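Local coordinates for GTP-binding protein (Thermus thermophilus, PDB 2DBY) that binds guanine nucleotides such as GDP and is probably a ribosome-associated ATPase of the OBG family, at residues V12-A24 and V241-S253. Numbering follows the deposited sequence.
Sequences VGKSTLFNALTRA and VSARLEAELAELS. With GDP (guanosine-5'-diphosphate), chain B.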
loop_
_atom_site.group_PDB
_atom_site.type_symbol
_atom_site.label_atom_id
_atom_site.label_comp_id
_atom_site.label_asym_id
_atom_site.label_seq_id
_atom_site.Cartn_x
_atom_site.Cartn_y
_atom_site.Cartn_z
ATOM N N VAL A 12 -16.729 -10.948 -9.594
ATOM C CA VAL A 12 -15.514 -10.581 -10.319
ATOM C C VAL A 12 -14.319 -11.385 -9.788
ATOM O O VAL A 12 -13.189 -11.222 -10.262
ATOM C CB VAL A 12 -15.223 -9.073 -10.204
ATOM C CG1 VAL A 12 -16.445 -8.285 -10.718
ATOM C CG2 VAL A 12 -14.948 -8.670 -8.750
ATOM N N GLY A 13 -14.587 -12.257 -8.813
ATOM C CA GLY A 13 -13.532 -13.074 -8.229
ATOM C C GLY A 13 -12.998 -12.537 -6.926
ATOM O O GLY A 13 -11.986 -13.026 -6.410
ATOM N N LYS A 14 -13.655 -11.527 -6.364
ATOM C CA LYS A 14 -13.153 -10.966 -5.109
ATOM C C LYS A 14 -13.161 -11.945 -3.915
ATOM O O LYS A 14 -12.191 -12.000 -3.162
ATOM C CB LYS A 14 -13.928 -9.687 -4.725
ATOM C CG LYS A 14 -13.265 -8.888 -3.620
ATOM C CD LYS A 14 -13.967 -7.562 -3.349
ATOM C CE LYS A 14 -15.320 -7.790 -2.733
ATOM N NZ LYS A 14 -15.613 -6.734 -1.735
ATOM N N SER A 15 -14.233 -12.721 -3.728
ATOM C CA SER A 15 -14.231 -13.616 -2.570
ATOM C C SER A 15 -13.171 -14.693 -2.749
ATOM O O SER A 15 -12.579 -15.136 -1.786
ATOM C CB SER A 15 -15.602 -14.266 -2.369
ATOM O OG SER A 15 -15.974 -14.988 -3.514
ATOM N N THR A 16 -12.917 -15.072 -3.996
ATOM C CA THR A 16 -11.903 -16.074 -4.297
ATOM C C THR A 16 -10.548 -15.491 -3.925
ATOM O O THR A 16 -9.742 -16.148 -3.270
ATOM C CB THR A 16 -11.926 -16.437 -5.782
ATOM O OG1 THR A 16 -13.187 -17.046 -6.086
ATOM C CG2 THR A 16 -10.791 -17.420 -6.120
ATOM N N LEU A 17 -10.315 -14.238 -4.313
ATOM C CA LEU A 17 -9.061 -13.580 -3.979
ATOM C C LEU A 17 -8.963 -13.507 -2.468
ATOM O O LEU A 17 -7.886 -13.641 -1.911
ATOM C CB LEU A 17 -8.996 -12.167 -4.567
ATOM C CG LEU A 17 -7.677 -11.428 -4.316
ATOM C CD1 LEU A 17 -6.468 -12.159 -4.936
ATOM C CD2 LEU A 17 -7.805 -10.027 -4.925
ATOM N N PHE A 18 -10.079 -13.252 -1.785
ATOM C CA PHE A 18 -9.969 -13.249 -0.335
ATOM C C PHE A 18 -9.773 -14.615 0.307
ATOM O O PHE A 18 -9.314 -14.683 1.449
ATOM C CB PHE A 18 -11.128 -12.539 0.316
ATOM C CG PHE A 18 -10.848 -11.114 0.525
ATOM C CD1 PHE A 18 -11.219 -10.176 -0.436
ATOM C CD2 PHE A 18 -10.079 -10.712 1.610
ATOM C CE1 PHE A 18 -10.825 -8.846 -0.327
ATOM C CE2 PHE A 18 -9.674 -9.393 1.734
ATOM C CZ PHE A 18 -10.052 -8.448 0.754
ATOM N N ASN A 19 -10.092 -15.704 -0.380
ATOM C CA ASN A 19 -9.793 -17.017 0.230
ATOM C C ASN A 19 -8.274 -17.045 0.332
ATOM O O ASN A 19 -7.696 -17.463 1.338
ATOM C CB ASN A 19 -10.208 -18.209 -0.655
ATOM C CG ASN A 19 -11.702 -18.380 -0.755
ATOM O OD1 ASN A 19 -12.432 -18.051 0.172
ATOM N ND2 ASN A 19 -12.169 -18.905 -1.902
ATOM N N ALA A 20 -7.623 -16.583 -0.726
ATOM C CA ALA A 20 -6.166 -16.575 -0.755
ATOM C C ALA A 20 -5.555 -15.645 0.291
ATOM O O ALA A 20 -4.582 -15.990 0.975
ATOM C CB ALA A 20 -5.689 -16.195 -2.147
ATOM N N LEU A 21 -6.122 -14.452 0.415
ATOM C CA LEU A 21 -5.624 -13.488 1.362
ATOM C C LEU A 21 -5.814 -13.977 2.797
ATOM O O LEU A 21 -4.929 -13.801 3.632
ATOM C CB LEU A 21 -6.347 -12.149 1.144
ATOM C CG LEU A 21 -5.910 -11.432 -0.135
ATOM C CD1 LEU A 21 -6.876 -10.287 -0.469
ATOM C CD2 LEU A 21 -4.489 -10.889 0.067
ATOM N N THR A 22 -6.960 -14.591 3.094
ATOM C CA THR A 22 -7.151 -15.052 4.474
ATOM C C THR A 22 -6.176 -16.193 4.789
ATOM O O THR A 22 -5.680 -16.299 5.907
ATOM C CB THR A 22 -8.623 -15.427 4.728
ATOM O OG1 THR A 22 -9.422 -14.246 4.555
ATOM C CG2 THR A 22 -8.828 -15.936 6.180
ATOM N N ARG A 23 -5.886 -17.041 3.816
ATOM C CA ARG A 23 -4.898 -18.093 4.071
ATOM C C ARG A 23 -3.515 -17.459 4.317
ATOM O O ARG A 23 -2.792 -17.814 5.263
ATOM C CB ARG A 23 -4.827 -19.061 2.873
ATOM C CG ARG A 23 -6.043 -19.953 2.756
ATOM C CD ARG A 23 -5.968 -20.769 1.472
ATOM N NE ARG A 23 -7.031 -21.775 1.334
ATOM C CZ ARG A 23 -7.008 -22.960 1.949
ATOM N NH1 ARG A 23 -5.988 -23.277 2.758
ATOM N NH2 ARG A 23 -7.977 -23.840 1.726
ATOM N N ALA A 24 -3.135 -16.516 3.466
ATOM C CA ALA A 24 -1.842 -15.859 3.618
ATOM C C ALA A 24 -1.701 -15.164 4.976
ATOM O O ALA A 24 -0.627 -15.171 5.593
ATOM C CB ALA A 24 -1.638 -14.861 2.478
ATOM N N VAL A 241 -3.689 -10.589 -11.946
ATOM C CA VAL A 241 -3.655 -11.817 -11.139
ATOM C C VAL A 241 -4.751 -12.782 -11.574
ATOM O O VAL A 241 -5.706 -12.408 -12.250
ATOM C CB VAL A 241 -3.925 -11.520 -9.639
ATOM C CG1 VAL A 241 -3.019 -10.393 -9.161
ATOM C CG2 VAL A 241 -5.409 -11.182 -9.420
ATOM N N SER A 242 -4.593 -14.046 -11.209
ATOM C CA SER A 242 -5.667 -15.015 -11.407
ATOM C C SER A 242 -6.063 -15.348 -9.957
ATOM O O SER A 242 -5.310 -16.029 -9.248
ATOM C CB SER A 242 -5.169 -16.302 -12.081
ATOM O OG SER A 242 -6.167 -17.291 -11.935
ATOM N N ALA A 243 -7.219 -14.863 -9.505
ATOM C CA ALA A 243 -7.676 -15.112 -8.138
ATOM C C ALA A 243 -7.771 -16.605 -7.878
ATOM O O ALA A 243 -7.415 -17.086 -6.809
ATOM C CB ALA A 243 -9.062 -14.469 -7.916
ATOM N N ARG A 244 -8.296 -17.343 -8.843
ATOM C CA ARG A 244 -8.406 -18.780 -8.635
ATOM C C ARG A 244 -7.039 -19.420 -8.417
ATOM O O ARG A 244 -6.864 -20.257 -7.521
ATOM C CB ARG A 244 -9.095 -19.445 -9.825
ATOM C CG ARG A 244 -9.242 -20.942 -9.652
ATOM C CD ARG A 244 -10.151 -21.542 -10.695
ATOM N NE ARG A 244 -10.096 -23.001 -10.648
ATOM C CZ ARG A 244 -10.778 -23.798 -11.462
ATOM N NH1 ARG A 244 -11.572 -23.271 -12.387
ATOM N NH2 ARG A 244 -10.656 -25.119 -11.358
ATOM N N LEU A 245 -6.070 -19.046 -9.233
ATOM C CA LEU A 245 -4.726 -19.605 -9.083
ATOM C C LEU A 245 -4.148 -19.231 -7.723
ATOM O O LEU A 245 -3.524 -20.049 -7.052
ATOM C CB LEU A 245 -3.797 -19.082 -10.177
ATOM C CG LEU A 245 -2.345 -19.582 -10.078
ATOM C CD1 LEU A 245 -2.317 -21.099 -10.263
ATOM C CD2 LEU A 245 -1.510 -18.913 -11.179
ATOM N N GLU A 246 -4.346 -17.985 -7.298
ATOM C CA GLU A 246 -3.808 -17.592 -6.007
ATOM C C GLU A 246 -4.413 -18.403 -4.873
ATOM O O GLU A 246 -3.712 -18.769 -3.923
ATOM C CB GLU A 246 -4.047 -16.094 -5.743
ATOM C CG GLU A 246 -3.277 -15.203 -6.715
ATOM C CD GLU A 246 -1.788 -15.511 -6.731
ATOM O OE1 GLU A 246 -1.231 -15.737 -7.827
ATOM O OE2 GLU A 246 -1.175 -15.532 -5.644
ATOM N N ALA A 247 -5.707 -18.673 -4.946
ATOM C CA ALA A 247 -6.340 -19.451 -3.884
ATOM C C ALA A 247 -5.755 -20.862 -3.857
ATOM O O ALA A 247 -5.527 -21.431 -2.772
ATOM C CB ALA A 247 -7.831 -19.510 -4.108
ATOM N N GLU A 248 -5.518 -21.430 -5.038
ATOM C CA GLU A 248 -4.946 -22.790 -5.113
ATOM C C GLU A 248 -3.512 -22.814 -4.567
ATOM O O GLU A 248 -3.156 -23.677 -3.771
ATOM C CB GLU A 248 -4.967 -23.285 -6.559
ATOM C CG GLU A 248 -6.393 -23.473 -7.083
ATOM C CD GLU A 248 -6.469 -23.647 -8.583
ATOM O OE1 GLU A 248 -5.451 -23.431 -9.267
ATOM O OE2 GLU A 248 -7.570 -23.987 -9.084
ATOM N N LEU A 249 -2.690 -21.851 -4.971
ATOM C CA LEU A 249 -1.316 -21.785 -4.485
ATOM C C LEU A 249 -1.203 -21.556 -2.968
ATOM O O LEU A 249 -0.296 -22.102 -2.325
ATOM C CB LEU A 249 -0.538 -20.677 -5.200
ATOM C CG LEU A 249 -0.295 -20.891 -6.700
ATOM C CD1 LEU A 249 0.164 -19.571 -7.334
ATOM C CD2 LEU A 249 0.780 -21.970 -6.902
ATOM N N ALA A 250 -2.109 -20.762 -2.411
ATOM C CA ALA A 250 -2.096 -20.430 -0.984
ATOM C C ALA A 250 -2.348 -21.645 -0.103
ATOM O O ALA A 250 -2.061 -21.615 1.082
ATOM C CB ALA A 250 -3.137 -19.345 -0.682
ATOM N N GLU A 251 -2.907 -22.698 -0.676
ATOM C CA GLU A 251 -3.169 -23.925 0.083
ATOM C C GLU A 251 -1.883 -24.736 0.252
ATOM O O GLU A 251 -1.787 -25.610 1.131
ATOM C CB GLU A 251 -4.213 -24.758 -0.668
ATOM C CG GLU A 251 -4.863 -25.817 0.148
ATOM C CD GLU A 251 -5.920 -26.579 -0.628
ATOM O OE1 GLU A 251 -6.675 -25.954 -1.401
ATOM O OE2 GLU A 251 -6.000 -27.809 -0.437
ATOM N N LEU A 252 -0.901 -24.472 -0.597
ATOM C CA LEU A 252 0.369 -25.204 -0.549
ATOM C C LEU A 252 1.433 -24.530 0.300
ATOM O O LEU A 252 1.304 -23.371 0.698
ATOM C CB LEU A 252 0.917 -25.369 -1.984
ATOM C CG LEU A 252 -0.017 -26.067 -2.984
ATOM C CD1 LEU A 252 0.627 -26.007 -4.375
ATOM C CD2 LEU A 252 -0.286 -27.519 -2.544
ATOM N N SER A 253 2.498 -25.266 0.594
ATOM C CA SER A 253 3.601 -24.671 1.336
ATOM C C SER A 253 4.224 -23.653 0.380
ATOM O O SER A 253 4.072 -23.759 -0.841
ATOM C CB SER A 253 4.634 -25.732 1.698
ATOM O OG SER A 253 5.288 -26.190 0.529
HETATM P PB GDP B . -17.227 -12.172 -6.096
HETATM O O1B GDP B . -18.723 -12.111 -6.369
HETATM O O2B GDP B . -16.465 -10.859 -6.669
HETATM O O3B GDP B . -16.772 -12.723 -4.746
HETATM O O3A GDP B . -16.735 -13.332 -7.143
HETATM P PA GDP B . -16.289 -14.858 -6.862
HETATM O O1A GDP B . -15.126 -14.886 -5.968
HETATM O O2A GDP B . -17.507 -15.674 -6.199
HETATM O "O5'" GDP B . -15.879 -15.531 -8.272
HETATM C "C5'" GDP B . -17.022 -15.566 -9.134
HETATM C "C4'" GDP B . -16.869 -16.756 -10.115
HETATM O "O4'" GDP B . -15.657 -16.637 -10.960
HETATM C "C3'" GDP B . -16.708 -18.115 -9.446
HETATM O "O3'" GDP B . -17.402 -19.321 -9.762
HETATM C "C2'" GDP B . -15.171 -18.226 -9.277
HETATM O "O2'" GDP B . -14.859 -19.639 -9.261
HETATM C "C1'" GDP B . -14.723 -17.760 -10.655
HETATM N N9 GDP B . -13.334 -17.217 -10.672
HETATM C C8 GDP B . -12.803 -16.269 -9.817
HETATM N N7 GDP B . -11.560 -16.018 -10.126
HETATM C C5 GDP B . -11.206 -16.783 -11.193
HETATM C C6 GDP B . -10.006 -16.936 -11.966
HETATM O O6 GDP B . -9.020 -16.292 -11.692
HETATM N N1 GDP B . -9.996 -17.828 -13.022
HETATM C C2 GDP B . -11.128 -18.560 -13.329
HETATM N N2 GDP B . -11.094 -19.438 -14.382
HETATM N N3 GDP B . -12.256 -18.427 -12.617
HETATM C C4 GDP B . -12.338 -17.563 -11.558
HETATM O O HOH W 1 -3.463 -22.080 3.378
#
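Ala243 and Ala247 pack against Thr16, Leu17 and Ala20, where helices 14-24 and 243-250 run side by side, their axes 7.7 Å apart and crossing at 26°. The small residues let the backbones come close. Ala20 CB sits 3.7 Å from Glu246 O, and Ala243 CB touches Gly13 O. Thr16 divides its branches: CG2, anti to the backbone N, lies 3.5 Å from Ala243 O, while OG1 donates to GDP O1A.

This is the G-domain nucleotide site. Segment 12-24 carries the end of the P-loop (Walker A) and the helix that follows it; Val12 N, Gly13 N, Lys14 N, Ser15 N and Thr16 N all donate to the phosphates. Segment 241-253 meets the guanine at O6; its Ser242-Ala243-Arg244 matches the SAK-type (G5) motif of G domains. GDP O6 accepts from Arg244 N in a nearly straight bond (169°) and from Ser242 OG at 3.0 Å. Ser242 OG also accepts from Leu245 N, as the N-cap of its helix. Without this hydroxyl, as with an alanine here, Leu245 N would probably lose its cap and GDP O6 one of its donors. Asn209 ties the two segments together, bonding Val12 O and Ala243 N.

At the far end from the nucleotide, Arg23 runs along Ala250. Its CB lies 3.9 Å from Ala250 CB, and the extended chain carries CD along the same methyl. NH1 donates to a water, which in turn donates to Ala250 O. Glu251 CG lies over one face of the guanidinium. NH2 and Glu251 OE1 form a long salt bridge of 4.0 Å; the oxygen stands well out of the guanidinium plane, so charge alone links them.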